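Local coordinates for arylamine n-acetyltransferase (Mycobacterium smegmatis, PDB 1W5R), which catalyses, in its native form, the transfer of an acetyl group from acetyl-CoA to arylamines, at residues L28-V32 with L138-I142; H35-F41 with H76-L80; L94-W100 with Q177-T183; T112-L116 with L128-F133. The protein carries 1 engineered substitution. One frame throughout, in Å; residues are numbered along the deposited sequence.

In the fold
Interactions 1, 2 and 4 are buried, and interaction 3 is only partly buried. Helix 25-38 serves both interaction 1, where it packs through apolar groups and waters on a loop, and interaction 2, where its last turn meets helix 73-87 through a histidine pair. Interactions 3 and 4 lie in the same antiparallel sheet, on neighbouring strands 90-98 and 111-119. N77 of helix 73-87, in interaction 2, ties both segments of interaction 4 by bonding N114 and D130, while Y180 of interaction 3 makes a weak hydrogen bond to D130. Buried side-chain polar bonds centre on histidines in interactions 2 and 4; interaction 3 relies on strand pairing plus an indole-amide bond, interaction 1 on waters.

Interaction 1 (L28-V32 with L138-I142); sequences LHAIV and LTSPI
P141 pushes its ring under the imidazole of H29 in a CH-pi contact: CG stands 3.6 Å from the centroid of the H29 ring and only 7° off its normal, so the carbon sits over the middle of one face. CD of P141 lies beneath the ND1 side, 3.6 Å from H29 ND1. With CG of H29 anti to the carbonyl carbon (chi1 -76°), the ring reaches from the helix across the proline. At its CB, P141 touches L28 CD2 (3.7 Å), the two side chains running past one another in opposite directions. This packing joins helix 25-38 to the loop that leads from strand 127-129 into strand 142-143 at the border of the larger antiparallel sheet, where V129 also touches P141. V32 spreads its two methyls: CG1, placed anti to the backbone N (chi1 168°), meets the peptide of T139 at 3.6 Å from its O, and CG2 faces P141 CD. Two waters carry the polar part. One donates to both H29 O and T139 O; the other, in the plane of the imidazole at its edge, joins H29 ND1 (2.7 Å) to S140 OG, which also bonds R153 N.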
loop_
_atom_site.group_PDB
_atom_site.type_symbol
_atom_site.label_atom_id
_atom_site.label_comp_id
_atom_site.label_asym_id
_atom_site.label_seq_id
_atom_site.Cartn_x
_atom_site.Cartn_y
_atom_site.Cartn_z
ATOM N N LEU A 28 9.536 28.899 -12.329
ATOM C CA LEU A 28 10.314 27.669 -12.480
ATOM C C LEU A 28 9.860 26.627 -11.463
ATOM O O LEU A 28 9.630 25.458 -11.817
ATOM C CB LEU A 28 11.810 27.950 -12.366
ATOM C CG LEU A 28 12.753 26.801 -12.761
ATOM C CD1 LEU A 28 12.552 26.359 -14.210
ATOM C CD2 LEU A 28 14.185 27.226 -12.518
ATOM N N HIS A 29 9.688 27.042 -10.212
ATOM C CA HIS A 29 9.157 26.139 -9.180
ATOM C C HIS A 29 7.749 25.627 -9.522
ATOM O O HIS A 29 7.453 24.435 -9.404
ATOM C CB HIS A 29 9.138 26.842 -7.816
ATOM C CG HIS A 29 10.481 26.947 -7.169
ATOM N ND1 HIS A 29 10.935 26.028 -6.247
ATOM C CD2 HIS A 29 11.473 27.858 -7.312
ATOM C CE1 HIS A 29 12.146 26.372 -5.850
ATOM N NE2 HIS A 29 12.494 27.482 -6.475
ATOM N N ALA A 30 6.872 26.530 -9.949
ATOM C CA ALA A 30 5.493 26.155 -10.250
ATOM C C ALA A 30 5.404 25.178 -11.416
ATOM O O ALA A 30 4.630 24.219 -11.368
ATOM C CB ALA A 30 4.643 27.401 -10.529
ATOM N N ILE A 31 6.196 25.425 -12.460
ATOM C CA ILE A 31 6.180 24.554 -13.638
ATOM C C ILE A 31 6.705 23.150 -13.301
ATOM O O ILE A 31 6.092 22.165 -13.687
ATOM C CB ILE A 31 6.954 25.177 -14.813
ATOM C CG1 ILE A 31 6.164 26.367 -15.380
ATOM C CG2 ILE A 31 7.221 24.134 -15.914
ATOM C CD1 ILE A 31 6.806 27.021 -16.581
ATOM N N VAL A 32 7.818 23.072 -12.577
ATOM C CA VAL A 32 8.370 21.756 -12.181
ATOM C C VAL A 32 7.312 20.965 -11.389
ATOM O O VAL A 32 7.065 19.792 -11.667
ATOM C CB VAL A 32 9.692 21.916 -11.374
ATOM C CG1 VAL A 32 10.119 20.593 -10.698
ATOM C CG2 VAL A 32 10.815 22.427 -12.267
ATOM N N LEU A 138 13.827 15.025 -9.152
ATOM C CA LEU A 138 13.728 16.306 -8.440
ATOM C C LEU A 138 12.360 16.945 -8.608
ATOM O O LEU A 138 11.823 16.991 -9.712
ATOM C CB LEU A 138 14.772 17.291 -8.946
ATOM C CG LEU A 138 16.156 17.267 -8.297
ATOM C CD1 LEU A 138 17.137 18.111 -9.087
ATOM C CD2 LEU A 138 16.098 17.774 -6.860
ATOM N N THR A 139 11.810 17.437 -7.493
ATOM C CA THR A 139 10.489 18.052 -7.496
ATOM C C THR A 139 10.547 19.562 -7.285
ATOM O O THR A 139 9.504 20.230 -7.184
ATOM C CB THR A 139 9.586 17.405 -6.438
ATOM O OG1 THR A 139 10.147 17.615 -5.133
ATOM C CG2 THR A 139 9.420 15.889 -6.736
ATOM N N SER A 140 11.770 20.084 -7.257
ATOM C CA SER A 140 12.038 21.525 -7.277
ATOM C C SER A 140 13.249 21.730 -8.155
ATOM O O SER A 140 14.075 20.833 -8.280
ATOM C CB SER A 140 12.427 22.038 -5.875
ATOM O OG SER A 140 11.453 21.738 -4.908
ATOM N N PRO A 141 13.408 22.943 -8.717
ATOM C CA PRO A 141 14.719 23.299 -9.224
ATOM C C PRO A 141 15.645 23.485 -8.023
ATOM O O PRO A 141 15.182 23.922 -6.958
ATOM C CB PRO A 141 14.478 24.651 -9.909
ATOM C CG PRO A 141 13.299 25.221 -9.239
ATOM C CD PRO A 141 12.435 24.050 -8.834
ATOM N N ILE A 142 16.920 23.143 -8.166
ATOM C CA ILE A 142 17.890 23.421 -7.099
ATOM C C ILE A 142 19.044 24.203 -7.684
ATOM O O ILE A 142 19.237 24.208 -8.900
ATOM C CB ILE A 142 18.390 22.139 -6.358
ATOM C CG1 ILE A 142 19.235 21.247 -7.284
ATOM C CG2 ILE A 142 17.216 21.374 -5.736
ATOM C CD1 ILE A 142 19.897 20.068 -6.585
HETATM O O HOH W 1 8.909 22.918 -7.701
HETATM O O HOH W 2 9.578 23.847 -5.328
#

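Interaction 2 (H35-F41 with H76-L80); sequences HNRSIPF and HNGLL
The last turn of helix 25-38 and the residues that follow it close on helix 73-87 through a buried histidine pair, H35 and H76. H35 NE2 and H76 ND1 lie 2.8 Å apart in a nearly straight hydrogen bond (166°) in which either could be the donor. The rings meet rim to rim, each partner nitrogen close to the other's plane, and the planes are turned 59° against one another. Extended away from the helix with CG anti to the backbone N (chi1 -172°), the H35 side chain points its NE2 at H76, while ND1 on the other side of its ring bonds the hydroxyl of Y11 in helix 8-14. H35 is therefore held at both nitrogens. H76 is gripped likewise: its NE2 donates to P40 O at 2.9 Å, a bent bond whose donor sits well above the carbonyl plane although the oxygen stays in the plane of the imidazole. Between the two bonded nitrogens, H76 CE1 comes within 3.2 Å of I39 O. The imidazole thus bridges from one helix to the chain leaving the other, at the point where I39 abandons helical geometry and the polypeptide turns toward the short strand 41-42. Apolar groups seal the joint. I39 CG2 rests 3.6 Å from H76 CE1, and I39 CD1 lies over one face of the H35 ring, off its centre, and also meets L79 CD2 at 4.1 Å. L79 in turn packs against F61, L64 and V65 of helix 57-66.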
loop_
_atom_site.group_PDB
_atom_site.type_symbol
_atom_site.label_atom_id
_atom_site.label_comp_id
_atom_site.label_asym_id
_atom_site.label_seq_id
_atom_site.Cartn_x
_atom_site.Cartn_y
_atom_site.Cartn_z
ATOM N N HIS A 35 4.392 19.924 -13.762
ATOM C CA HIS A 35 4.880 18.866 -14.647
ATOM C C HIS A 35 4.983 17.528 -13.887
ATOM O O HIS A 35 4.497 16.489 -14.364
ATOM C CB HIS A 35 6.215 19.295 -15.254
ATOM C CG HIS A 35 6.728 18.389 -16.335
ATOM N ND1 HIS A 35 6.947 18.835 -17.624
ATOM C CD2 HIS A 35 7.096 17.083 -16.318
ATOM C CE1 HIS A 35 7.425 17.842 -18.353
ATOM N NE2 HIS A 35 7.524 16.768 -17.587
ATOM N N ASN A 36 5.557 17.577 -12.685
ATOM C CA ASN A 36 5.724 16.387 -11.848
ATOM C C ASN A 36 4.418 15.621 -11.675
ATOM O O ASN A 36 4.402 14.389 -11.740
ATOM C CB ASN A 36 6.184 16.784 -10.435
ATOM C CG ASN A 36 7.680 17.089 -10.327
ATOM O OD1 ASN A 36 8.528 16.663 -11.140
ATOM N ND2 ASN A 36 8.017 17.799 -9.278
ATOM N N ARG A 37 3.333 16.345 -11.401
ATOM C CA ARG A 37 2.074 15.681 -11.086
ATOM C C ARG A 37 1.220 15.347 -12.292
ATOM O O ARG A 37 0.255 14.601 -12.165
ATOM C CB ARG A 37 1.226 16.485 -10.075
ATOM C CG ARG A 37 0.605 17.775 -10.626
ATOM C CD ARG A 37 -0.256 18.477 -9.587
ATOM N NE ARG A 37 0.538 19.038 -8.490
ATOM C CZ ARG A 37 1.008 20.287 -8.449
ATOM N NH1 ARG A 37 1.699 20.689 -7.386
ATOM N NH2 ARG A 37 0.801 21.138 -9.467
ATOM N N SER A 38 1.560 15.923 -13.449
ATOM C CA SER A 38 0.691 15.844 -14.632
ATOM C C SER A 38 1.137 14.918 -15.759
ATOM O O SER A 38 0.282 14.346 -16.453
ATOM C CB SER A 38 0.499 17.241 -15.235
ATOM O OG SER A 38 -0.068 18.151 -14.306
ATOM N N ILE A 39 2.450 14.824 -15.972
ATOM C CA ILE A 39 2.978 14.021 -17.081
ATOM C C ILE A 39 3.817 12.901 -16.453
ATOM O O ILE A 39 4.854 13.168 -15.849
ATOM C CB ILE A 39 3.823 14.859 -18.092
ATOM C CG1 ILE A 39 3.051 16.107 -18.563
ATOM C CG2 ILE A 39 4.232 14.002 -19.295
ATOM C CD1 ILE A 39 3.851 16.997 -19.546
ATOM N N PRO A 40 3.347 11.654 -16.570
ATOM C CA PRO A 40 4.079 10.581 -15.918
ATOM C C PRO A 40 5.353 10.168 -16.657
ATOM O O PRO A 40 5.482 10.375 -17.869
ATOM C CB PRO A 40 3.063 9.439 -15.915
ATOM C CG PRO A 40 2.285 9.651 -17.195
ATOM C CD PRO A 40 2.152 11.157 -17.282
ATOM N N PHE A 41 6.292 9.597 -15.910
ATOM C CA PHE A 41 7.384 8.842 -16.509
ATOM C C PHE A 41 6.777 7.529 -17.022
ATOM O O PHE A 41 6.008 6.863 -16.323
ATOM C CB PHE A 41 8.459 8.549 -15.458
ATOM C CG PHE A 41 9.682 7.891 -16.005
ATOM C CD1 PHE A 41 10.845 8.635 -16.214
ATOM C CD2 PHE A 41 9.687 6.520 -16.301
ATOM C CE1 PHE A 41 12.006 8.026 -16.717
ATOM C CE2 PHE A 41 10.838 5.899 -16.814
ATOM C CZ PHE A 41 12.001 6.663 -17.027
ATOM N N HIS A 76 10.990 13.885 -21.254
ATOM C CA HIS A 76 10.601 14.845 -20.218
ATOM C C HIS A 76 11.424 16.104 -20.220
ATOM O O HIS A 76 10.892 17.211 -20.331
ATOM C CB HIS A 76 10.706 14.192 -18.849
ATOM C CG HIS A 76 9.469 13.457 -18.460
ATOM N ND1 HIS A 76 8.331 14.104 -18.022
ATOM C CD2 HIS A 76 9.167 12.135 -18.490
ATOM C CE1 HIS A 76 7.390 13.210 -17.774
ATOM N NE2 HIS A 76 7.870 12.008 -18.059
ATOM N N ASN A 77 12.724 15.938 -20.084
ATOM C CA ASN A 77 13.596 17.101 -20.005
ATOM C C ASN A 77 13.769 17.769 -21.345
ATOM O O ASN A 77 13.986 18.983 -21.404
ATOM C CB ASN A 77 14.911 16.737 -19.325
ATOM C CG ASN A 77 14.718 16.521 -17.826
ATOM O OD1 ASN A 77 13.913 17.214 -17.204
ATOM N ND2 ASN A 77 15.420 15.546 -17.260
ATOM N N GLY A 78 13.637 17.002 -22.416
ATOM C CA GLY A 78 13.647 17.618 -23.739
ATOM C C GLY A 78 12.473 18.567 -23.852
ATOM O O GLY A 78 12.647 19.749 -24.176
ATOM N N LEU A 79 11.273 18.066 -23.557
ATOM C CA LEU A 79 10.072 18.881 -23.617
ATOM C C LEU A 79 10.183 20.118 -22.733
ATOM O O LEU A 79 9.900 21.243 -23.179
ATOM C CB LEU A 79 8.840 18.053 -23.211
ATOM C CG LEU A 79 7.507 18.812 -23.133
ATOM C CD1 LEU A 79 7.114 19.371 -24.478
ATOM C CD2 LEU A 79 6.408 17.903 -22.604
ATOM N N LEU A 80 10.556 19.922 -21.472
ATOM C CA LEU A 80 10.638 21.053 -20.549
ATOM C C LEU A 80 11.687 22.052 -21.004
ATOM O O LEU A 80 11.504 23.263 -20.846
ATOM C CB LEU A 80 10.933 20.560 -19.124
ATOM C CG LEU A 80 10.922 21.647 -18.043
ATOM C CD1 LEU A 80 9.656 22.493 -18.080
ATOM C CD2 LEU A 80 11.090 21.003 -16.673
#

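Interaction 3 (L94-W100 with Q177-T183); sequences LSGRVVW and QPLYTFT
L94 and F182 form the buried apolar end of the contact, with L94 CD1 3.8 Å from F182 CD1 and the two side chains passing at a slant. Beside them G96 brings only its backbone, and F182 CB comes to 3.9 Å from G96 CA. Farther along, V99 lays CG2 on P178 CB and turns CG1 to the methyl of T181. Then L179 and W100 lie side by side, pointing the same way: CD2 of L179 stands 3.7 Å from the centroid of the five-membered ring of W100, 11° off the normal, in a CH-pi contact. The polar edge begins at that indole. Its NE1 donates to Q177 OE1 at 2.9 Å; the oxygen lies near the ring plane, but the N-H arrives from above the amide carbonyl plane, the two planes being 62° apart. W100 CG stands anti to the backbone N (chi1 -156°), which carries the ring toward Q177. The backbones are paired by R97 N to T181 O (2.8 Å) and by T181 N to R97 O. A third bond joins V99 N to L179 O. At the far end two waters replace direct bonds: one takes S95 N and gives to T183 O, the other gives to S95 O and takes T183 N. Strands 90-98 and 175-182 are neighbours in the larger antiparallel sheet, and L179 with Y180, both facing L168 of the next strand, form a classic beta bulge.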
loop_
_atom_site.group_PDB
_atom_site.type_symbol
_atom_site.label_atom_id
_atom_site.label_comp_id
_atom_site.label_asym_id
_atom_site.label_seq_id
_atom_site.Cartn_x
_atom_site.Cartn_y
_atom_site.Cartn_z
ATOM N N LEU A 94 22.148 18.978 -20.481
ATOM C CA LEU A 94 23.293 18.211 -20.025
ATOM C C LEU A 94 23.003 16.720 -20.107
ATOM O O LEU A 94 21.831 16.313 -20.117
ATOM C CB LEU A 94 23.628 18.578 -18.577
ATOM C CG LEU A 94 23.747 20.079 -18.253
ATOM C CD1 LEU A 94 24.132 20.293 -16.792
ATOM C CD2 LEU A 94 24.761 20.771 -19.161
ATOM N N SER A 95 24.070 15.932 -20.160
ATOM C CA SER A 95 23.975 14.476 -20.094
ATOM C C SER A 95 24.621 13.934 -18.826
ATOM O O SER A 95 25.510 14.570 -18.240
ATOM C CB SER A 95 24.632 13.830 -21.327
ATOM O OG SER A 95 26.020 14.114 -21.348
ATOM N N GLY A 96 24.171 12.752 -18.410
ATOM C CA GLY A 96 24.726 12.116 -17.230
ATOM C C GLY A 96 24.666 10.597 -17.252
ATOM O O GLY A 96 24.078 9.988 -18.159
ATOM N N ARG A 97 25.283 9.997 -16.244
ATOM C CA ARG A 97 25.416 8.551 -16.098
ATOM C C ARG A 97 24.701 8.166 -14.812
ATOM O O ARG A 97 24.910 8.808 -13.772
ATOM C CB ARG A 97 26.895 8.167 -15.960
ATOM C CG ARG A 97 27.792 8.693 -17.085
ATOM C CD ARG A 97 29.232 8.254 -16.878
ATOM N NE ARG A 97 30.126 8.950 -17.796
ATOM C CZ ARG A 97 30.386 8.540 -19.041
ATOM N NH1 ARG A 97 29.857 7.420 -19.512
ATOM N NH2 ARG A 97 31.204 9.245 -19.802
ATOM N N VAL A 98 23.855 7.137 -14.867
ATOM C CA VAL A 98 23.063 6.758 -13.695
ATOM C C VAL A 98 23.852 5.807 -12.816
ATOM O O VAL A 98 24.303 4.750 -13.249
ATOM C CB VAL A 98 21.677 6.162 -14.113
ATOM C CG1 VAL A 98 20.862 5.693 -12.876
ATOM C CG2 VAL A 98 20.889 7.181 -14.919
ATOM N N VAL A 99 24.004 6.191 -11.547
ATOM C CA VAL A 99 24.783 5.386 -10.609
ATOM C C VAL A 99 23.899 4.823 -9.497
ATOM O O VAL A 99 24.401 4.218 -8.542
ATOM C CB VAL A 99 25.958 6.195 -9.992
ATOM C CG1 VAL A 99 26.925 6.671 -11.074
ATOM C CG2 VAL A 99 25.433 7.388 -9.173
ATOM N N TRP A 100 22.593 5.014 -9.632
ATOM C CA TRP A 100 21.657 4.619 -8.586
ATOM C C TRP A 100 21.770 3.135 -8.228
ATOM O O TRP A 100 21.632 2.266 -9.087
ATOM C CB TRP A 100 20.230 5.002 -8.964
ATOM C CG TRP A 100 19.362 5.149 -7.749
ATOM C CD1 TRP A 100 19.786 5.283 -6.456
ATOM C CD2 TRP A 100 17.937 5.211 -7.712
ATOM N NE1 TRP A 100 18.711 5.411 -5.615
ATOM C CE2 TRP A 100 17.561 5.368 -6.360
ATOM C CE3 TRP A 100 16.934 5.144 -8.691
ATOM C CZ2 TRP A 100 16.228 5.451 -5.956
ATOM C CZ3 TRP A 100 15.604 5.232 -8.290
ATOM C CH2 TRP A 100 15.265 5.384 -6.934
ATOM N N GLN A 177 21.560 8.658 -1.095
ATOM C CA GLN A 177 21.721 7.767 -2.236
ATOM C C GLN A 177 22.118 8.572 -3.458
ATOM O O GLN A 177 21.370 9.447 -3.894
ATOM C CB GLN A 177 20.416 7.031 -2.521
ATOM C CG GLN A 177 20.039 6.092 -1.376
ATOM C CD GLN A 177 18.963 5.110 -1.722
ATOM O OE1 GLN A 177 18.279 5.240 -2.738
ATOM N NE2 GLN A 177 18.801 4.100 -0.868
ATOM N N PRO A 178 23.320 8.313 -3.986
ATOM C CA PRO A 178 23.681 8.902 -5.264
ATOM C C PRO A 178 22.726 8.441 -6.368
ATOM O O PRO A 178 22.375 7.247 -6.443
ATOM C CB PRO A 178 25.096 8.351 -5.502
ATOM C CG PRO A 178 25.624 8.047 -4.105
ATOM C CD PRO A 178 24.422 7.502 -3.423
ATOM N N LEU A 179 22.309 9.387 -7.204
ATOM C CA LEU A 179 21.369 9.108 -8.285
ATOM C C LEU A 179 22.091 9.056 -9.623
ATOM O O LEU A 179 21.994 8.055 -10.345
ATOM C CB LEU A 179 20.263 10.157 -8.327
ATOM C CG LEU A 179 19.426 10.329 -7.042
ATOM C CD1 LEU A 179 18.336 11.345 -7.328
ATOM C CD2 LEU A 179 18.846 9.009 -6.497
ATOM N N TYR A 180 22.805 10.129 -9.964
ATOM C CA TYR A 180 23.537 10.143 -11.216
ATOM C C TYR A 180 24.674 11.136 -11.146
ATOM O O TYR A 180 24.701 11.998 -10.258
ATOM C CB TYR A 180 22.604 10.451 -12.390
ATOM C CG TYR A 180 21.760 11.708 -12.261
ATOM C CD1 TYR A 180 22.280 12.976 -12.558
ATOM C CD2 TYR A 180 20.420 11.629 -11.857
ATOM C CE1 TYR A 180 21.489 14.136 -12.462
ATOM C CE2 TYR A 180 19.623 12.781 -11.761
ATOM C CZ TYR A 180 20.174 14.036 -12.055
ATOM O OH TYR A 180 19.399 15.180 -12.011
ATOM N N THR A 181 25.611 10.995 -12.076
ATOM C CA THR A 181 26.688 11.934 -12.239
ATOM C C THR A 181 26.501 12.647 -13.571
ATOM O O THR A 181 25.894 12.109 -14.483
ATOM C CB THR A 181 28.057 11.223 -12.225
ATOM O OG1 THR A 181 28.177 10.368 -13.373
ATOM C CG2 THR A 181 28.241 10.397 -10.950
ATOM N N PHE A 182 27.000 13.870 -13.672
ATOM C CA PHE A 182 26.893 14.625 -14.917
ATOM C C PHE A 182 27.961 15.699 -14.979
ATOM O O PHE A 182 28.467 16.140 -13.939
ATOM C CB PHE A 182 25.492 15.254 -15.050
ATOM C CG PHE A 182 25.189 16.323 -14.019
ATOM C CD1 PHE A 182 25.387 17.669 -14.311
ATOM C CD2 PHE A 182 24.681 15.980 -12.769
ATOM C CE1 PHE A 182 25.088 18.661 -13.372
ATOM C CE2 PHE A 182 24.390 16.966 -11.822
ATOM C CZ PHE A 182 24.592 18.303 -12.122
ATOM N N THR A 183 28.304 16.119 -16.195
ATOM C CA THR A 183 29.139 17.300 -16.364
ATOM C C THR A 183 28.290 18.471 -16.846
ATOM O O THR A 183 27.148 18.294 -17.291
ATOM C CB THR A 183 30.321 17.066 -17.351
ATOM O OG1 THR A 183 29.833 17.096 -18.706
ATOM C CG2 THR A 183 31.042 15.748 -17.064
HETATM O O HOH W 3 26.587 17.428 -20.041
HETATM O O HOH W 4 28.170 14.832 -18.992
#

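Interaction 4 (T112-L116 with L128-F133); sequences THNVL and LVDVGF
H113 and D130 approach from opposite directions and meet edge-on for the ring: H113 NE2 donates to D130 OD2 at 2.9 Å and 167°, with the oxygen in the imidazole plane. The carboxylate is turned 52° against the ring, and the N-H meets OD2 from above the carboxylate plane. F133 crosses the H113 side chain at about a right angle, placing CD1 3.6 Å above one face of the imidazole, toward its rim. Y180 meets H113 edge-to-face and gives D130 OD2 a weak hydrogen bond. This His-carboxylate pair is consistent with the Cys-His-Asp catalytic triad of arylamine N-acetyltransferases, in which the cysteine's place is taken here by the engineered Q73, which the H113 side chain touches. D130 extends straight out from its backbone N (chi1 177°), which brings the carboxylate to H113. Its other oxygen, OD1, accepts from G132 N at 3.0 Å, forming an Asx turn, and from N77 ND2; the group's rotation is thus fixed on two sides. V115 flanks it, CG1 lying 3.6 Å from D130 OD2, while CG2 packs on L128 CD1 at 3.6 Å. At the hairpin's paired end, L116 N bonds V129 O (2.9 Å) and V129 N returns to L116 O.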
loop_
_atom_site.group_PDB
_atom_site.type_symbol
_atom_site.label_atom_id
_atom_site.label_comp_id
_atom_site.label_asym_id
_atom_site.label_seq_id
_atom_site.Cartn_x
_atom_site.Cartn_y
_atom_site.Cartn_z
ATOM N N THR A 112 23.174 7.898 -20.068
ATOM C CA THR A 112 21.786 7.526 -20.363
ATOM C C THR A 112 20.776 8.527 -19.805
ATOM O O THR A 112 19.562 8.318 -19.901
ATOM C CB THR A 112 21.432 6.157 -19.784
ATOM O OG1 THR A 112 21.468 6.238 -18.357
ATOM C CG2 THR A 112 22.377 5.069 -20.276
ATOM N N HIS A 113 21.275 9.602 -19.202
ATOM C CA HIS A 113 20.383 10.603 -18.619
ATOM C C HIS A 113 20.586 11.961 -19.277
ATOM O O HIS A 113 21.645 12.231 -19.878
ATOM C CB HIS A 113 20.583 10.683 -17.100
ATOM C CG HIS A 113 19.474 11.386 -16.371
ATOM N ND1 HIS A 113 18.170 11.401 -16.820
ATOM C CD2 HIS A 113 19.469 12.058 -15.192
ATOM C CE1 HIS A 113 17.419 12.082 -15.971
ATOM N NE2 HIS A 113 18.185 12.493 -14.974
ATOM N N ASN A 114 19.570 12.806 -19.158
ATOM C CA ASN A 114 19.555 14.146 -19.747
ATOM C C ASN A 114 18.867 15.025 -18.715
ATOM O O ASN A 114 17.782 14.675 -18.238
ATOM C CB ASN A 114 18.780 14.092 -21.080
ATOM C CG ASN A 114 18.442 15.464 -21.685
ATOM O OD1 ASN A 114 17.386 15.601 -22.303
ATOM N ND2 ASN A 114 19.328 16.458 -21.542
ATOM N N VAL A 115 19.529 16.125 -18.334
ATOM C CA VAL A 115 18.978 17.081 -17.374
ATOM C C VAL A 115 19.175 18.504 -17.912
ATOM O O VAL A 115 19.817 18.688 -18.959
ATOM C CB VAL A 115 19.591 16.937 -15.947
ATOM C CG1 VAL A 115 19.344 15.540 -15.409
ATOM C CG2 VAL A 115 21.094 17.281 -15.925
ATOM N N LEU A 116 18.617 19.497 -17.217
ATOM C CA LEU A 116 18.704 20.884 -17.683
ATOM C C LEU A 116 19.505 21.734 -16.721
ATOM O O LEU A 116 19.406 21.557 -15.500
ATOM C CB LEU A 116 17.316 21.500 -17.827
ATOM C CG LEU A 116 16.343 20.713 -18.708
ATOM C CD1 LEU A 116 14.970 21.386 -18.667
ATOM C CD2 LEU A 116 16.883 20.591 -20.143
ATOM N N LEU A 128 19.797 23.425 -11.512
ATOM C CA LEU A 128 19.540 22.078 -12.025
ATOM C C LEU A 128 18.045 21.820 -12.042
ATOM O O LEU A 128 17.352 22.020 -11.038
ATOM C CB LEU A 128 20.253 21.028 -11.174
ATOM C CG LEU A 128 20.011 19.568 -11.596
ATOM C CD1 LEU A 128 20.506 19.297 -13.015
ATOM C CD2 LEU A 128 20.632 18.636 -10.582
ATOM N N VAL A 129 17.545 21.388 -13.198
ATOM C CA VAL A 129 16.133 21.049 -13.346
ATOM C C VAL A 129 16.078 19.655 -13.960
ATOM O O VAL A 129 16.729 19.388 -14.971
ATOM C CB VAL A 129 15.391 22.080 -14.233
ATOM C CG1 VAL A 129 13.968 21.638 -14.478
ATOM C CG2 VAL A 129 15.414 23.459 -13.544
ATOM N N ASP A 130 15.322 18.766 -13.325
ATOM C CA ASP A 130 15.232 17.394 -13.817
ATOM C C ASP A 130 13.869 16.857 -13.451
ATOM O O ASP A 130 13.614 16.550 -12.295
ATOM C CB ASP A 130 16.344 16.545 -13.192
ATOM C CG ASP A 130 16.285 15.071 -13.601
ATOM O OD1 ASP A 130 15.512 14.712 -14.522
ATOM O OD2 ASP A 130 17.047 14.273 -12.996
ATOM N N VAL A 131 12.987 16.790 -14.437
ATOM C CA VAL A 131 11.653 16.233 -14.229
ATOM C C VAL A 131 11.530 14.858 -14.903
ATOM O O VAL A 131 10.424 14.331 -15.060
ATOM C CB VAL A 131 10.535 17.195 -14.701
ATOM C CG1 VAL A 131 10.575 18.505 -13.890
ATOM C CG2 VAL A 131 10.654 17.476 -16.208
ATOM N N GLY A 132 12.671 14.292 -15.294
ATOM C CA GLY A 132 12.678 13.083 -16.108
ATOM C C GLY A 132 13.316 11.840 -15.523
ATOM O O GLY A 132 13.468 10.835 -16.239
ATOM N N PHE A 133 13.679 11.874 -14.237
ATOM C CA PHE A 133 14.407 10.741 -13.639
ATOM C C PHE A 133 13.459 9.638 -13.141
ATOM O O PHE A 133 13.918 8.560 -12.758
ATOM C CB PHE A 133 15.297 11.225 -12.488
ATOM C CG PHE A 133 16.280 10.192 -12.000
ATOM C CD1 PHE A 133 17.282 9.696 -12.846
ATOM C CD2 PHE A 133 16.215 9.722 -10.688
ATOM C CE1 PHE A 133 18.193 8.727 -12.387
ATOM C CE2 PHE A 133 17.133 8.769 -10.223
ATOM C CZ PHE A 133 18.114 8.273 -11.077
#